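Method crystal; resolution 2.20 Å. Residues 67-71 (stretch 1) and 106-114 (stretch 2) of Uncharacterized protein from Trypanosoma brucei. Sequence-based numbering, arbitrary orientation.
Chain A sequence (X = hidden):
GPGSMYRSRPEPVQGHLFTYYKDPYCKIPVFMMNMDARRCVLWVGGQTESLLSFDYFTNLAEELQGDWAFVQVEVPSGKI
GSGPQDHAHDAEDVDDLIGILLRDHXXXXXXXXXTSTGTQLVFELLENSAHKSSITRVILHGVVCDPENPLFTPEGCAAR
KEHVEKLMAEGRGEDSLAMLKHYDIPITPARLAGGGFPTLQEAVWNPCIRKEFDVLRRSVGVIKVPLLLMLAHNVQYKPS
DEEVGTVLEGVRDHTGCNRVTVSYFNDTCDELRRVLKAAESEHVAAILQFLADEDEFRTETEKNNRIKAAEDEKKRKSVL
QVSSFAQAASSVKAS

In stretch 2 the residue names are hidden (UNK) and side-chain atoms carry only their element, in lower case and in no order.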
# COMPACT_ATOMS: atom_id res chain seq x y z
N ASP A 67 -17.43 -16.94 -13.96
CA ASP A 67 -18.60 -16.92 -13.08
C ASP A 67 -18.60 -15.64 -12.23
O ASP A 67 -19.56 -14.88 -12.27
CB ASP A 67 -18.61 -18.19 -12.21
CG ASP A 67 -19.90 -18.38 -11.47
OD1 ASP A 67 -20.95 -17.93 -11.98
OD2 ASP A 67 -19.88 -18.98 -10.37
N TRP A 68 -17.51 -15.42 -11.49
CA TRP A 68 -17.27 -14.16 -10.80
C TRP A 68 -15.89 -13.58 -11.15
O TRP A 68 -14.90 -14.31 -11.20
CB TRP A 68 -17.34 -14.35 -9.27
CG TRP A 68 -18.70 -14.74 -8.70
CD1 TRP A 68 -19.24 -15.99 -8.63
CD2 TRP A 68 -19.65 -13.88 -8.05
NE1 TRP A 68 -20.46 -15.96 -8.02
CE2 TRP A 68 -20.73 -14.67 -7.64
CE3 TRP A 68 -19.68 -12.51 -7.78
CZ2 TRP A 68 -21.85 -14.14 -6.98
CZ3 TRP A 68 -20.79 -11.98 -7.13
CH2 TRP A 68 -21.86 -12.80 -6.74
N ALA A 69 -15.83 -12.27 -11.36
CA ALA A 69 -14.56 -11.58 -11.40
C ALA A 69 -14.02 -11.52 -9.96
O ALA A 69 -14.76 -11.77 -9.02
CB ALA A 69 -14.71 -10.17 -11.98
N PHE A 70 -12.73 -11.25 -9.82
CA PHE A 70 -12.09 -11.12 -8.52
C PHE A 70 -11.39 -9.76 -8.50
O PHE A 70 -10.53 -9.49 -9.33
CB PHE A 70 -11.09 -12.26 -8.26
CG PHE A 70 -10.63 -12.34 -6.81
CD1 PHE A 70 -9.31 -12.03 -6.46
CD2 PHE A 70 -11.51 -12.69 -5.81
CE1 PHE A 70 -8.88 -12.08 -5.15
CE2 PHE A 70 -11.09 -12.73 -4.48
CZ PHE A 70 -9.76 -12.41 -4.16
N VAL A 71 -11.82 -8.89 -7.58
CA VAL A 71 -11.31 -7.53 -7.48
C VAL A 71 -10.74 -7.32 -6.09
O VAL A 71 -11.34 -7.76 -5.11
CB VAL A 71 -12.40 -6.47 -7.72
CG1 VAL A 71 -11.83 -5.05 -7.58
CG2 VAL A 71 -13.06 -6.66 -9.11
N UNK A 106 -19.69 -2.99 -15.80
CA UNK A 106 -20.82 -3.94 -15.98
C UNK A 106 -20.91 -5.03 -14.92
O UNK A 106 -21.29 -6.18 -15.21
s UNK A 106 -22.44 -5.45 -17.75
c UNK A 106 -20.83 -4.58 -17.38
N UNK A 107 -20.59 -4.68 -13.68
CA UNK A 107 -20.81 -5.57 -12.56
C UNK A 107 -22.26 -5.45 -12.11
O UNK A 107 -22.71 -4.37 -11.73
c UNK A 107 -17.75 -7.21 -13.94
s UNK A 107 -18.12 -7.26 -12.19
c UNK A 107 -19.84 -5.24 -11.42
c UNK A 107 -18.40 -5.52 -11.74
N UNK A 108 -22.99 -6.56 -12.16
CA UNK A 108 -24.42 -6.59 -11.81
C UNK A 108 -24.67 -6.98 -10.36
O UNK A 108 -25.77 -6.84 -9.86
c UNK A 108 -25.17 -7.60 -12.68
n UNK A 108 -25.42 -8.09 -15.02
c UNK A 108 -25.32 -7.14 -14.11
o UNK A 108 -25.34 -5.94 -14.40
N UNK A 109 -23.66 -7.54 -9.70
CA UNK A 109 -23.73 -7.75 -8.26
C UNK A 109 -22.33 -7.88 -7.70
O UNK A 109 -21.38 -8.08 -8.43
c UNK A 109 -25.23 -11.36 -8.24
c UNK A 109 -24.61 -8.94 -7.89
o UNK A 109 -25.55 -12.22 -9.07
o UNK A 109 -25.51 -11.47 -7.05
c UNK A 109 -24.41 -10.17 -8.72
N UNK A 110 -22.24 -7.71 -6.39
CA UNK A 110 -20.97 -7.69 -5.70
C UNK A 110 -21.12 -8.58 -4.49
O UNK A 110 -22.03 -8.38 -3.66
c UNK A 110 -20.57 -6.27 -5.27
c UNK A 110 -20.33 -5.37 -6.50
c UNK A 110 -19.31 -6.31 -4.35
N UNK A 111 -20.23 -9.58 -4.41
CA UNK A 111 -20.00 -10.34 -3.20
C UNK A 111 -18.85 -9.67 -2.43
O UNK A 111 -17.71 -9.64 -2.90
c UNK A 111 -19.65 -11.80 -3.55
N UNK A 112 -19.16 -9.10 -1.27
CA UNK A 112 -18.13 -8.44 -0.45
C UNK A 112 -17.39 -9.46 0.41
O UNK A 112 -18.01 -10.21 1.15
c UNK A 112 -17.24 -5.48 -0.29
c UNK A 112 -18.72 -7.36 0.46
c UNK A 112 -19.19 -4.99 1.20
c UNK A 112 -18.65 -5.89 0.07
N UNK A 113 -16.06 -9.45 0.31
CA UNK A 113 -15.19 -10.40 0.97
C UNK A 113 -14.17 -9.60 1.80
O UNK A 113 -13.39 -8.82 1.27
c UNK A 113 -12.56 -12.73 -0.50
c UNK A 113 -11.61 -13.67 -0.09
c UNK A 113 -12.65 -13.76 2.07
c UNK A 113 -13.58 -12.81 1.66
c UNK A 113 -13.54 -12.28 0.37
c UNK A 113 -11.66 -14.19 1.19
c UNK A 113 -14.54 -11.26 -0.12
N UNK A 114 -14.22 -9.75 3.12
CA UNK A 114 -13.25 -9.07 3.98
C UNK A 114 -12.53 -10.07 4.83
O UNK A 114 -13.11 -11.03 5.29
c UNK A 114 -13.92 -8.03 4.87

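Position 106 carries one carbon followed by one sulfur, with no branch and nothing of stretch 1 within reach; a carbon ending in sulfur is Cys106, and its exposed side chain plays no part here.

Position 107 is an unbranched chain of two carbons, a sulfur and a last carbon, the pattern of a thioether. Its CA-to-CB bond runs sideways, yet the chain bends back through m and m so that the sulfur at position 107 lies 4.5 Å from CB of Ala69, a loose apolar touch. This is Met107; its CA is 8.7 Å from CA of Ala69, and the side chain spans the gap.

Position 108 has two carbons, the second holding one oxygen and one nitrogen, all out of reach of stretch 1: an exposed amide, Asn108.

At position 109, three carbons in a row end in two oxygens, so the group is a carboxylate on a long arm. One of the oxygens at position 109 lies 3.9 Å from CH2 of Trp68, an oblique approach to the indole. This is Glu109. Both carboxylate oxygens are hydrogen-bonded elsewhere in the structure, so this buried acid sits beside an aromatic ring with its polar needs met.

Position 110 opens the strand with one carbon forking into two. Its CA-to-CB bond points away from stretch 1, and the part that meets stretch 1 is backbone: C of position 110 lies 4.3 Å from CZ3 of Trp68. The beta-branched residue is Val110.

Position 111 has a single side-chain carbon. Its CA-to-CB bond points toward stretch 1; CB of position 111 is 3.8 Å from CZ3 of Trp68, and backbone N of position 111 is 3.7 Å from that same CZ3. It is Ala111.

Position 112 shows four carbons forked at the second, out of reach of stretch 1: Leu112.

Position 113 is one carbon and a six-carbon ring with no further atom, its CA-to-CB bond pointing toward stretch 1. A ring carbon of position 113 lies 4.2 Å from CE2 of Phe70, each atom near the plane of the other ring, so the two touch at their edges. This is Phe113.

Position 114 again has one carbon, beyond reach: Ala114.

The contact is a modest one, burying 260 Å² in total, and no hydrogen bond crosses it. Side chains span the gap between the backbones: CA of Trp68 and CA of Ala111 are 8.9 Å apart, and the indole reaches across. The lesson at Trp68 and Ala111 is a large ring against a small residue; elsewhere, two ring edges meet and a sulfur touches a methyl.

Stretch 2, residues 106-114: CMNEVALFA
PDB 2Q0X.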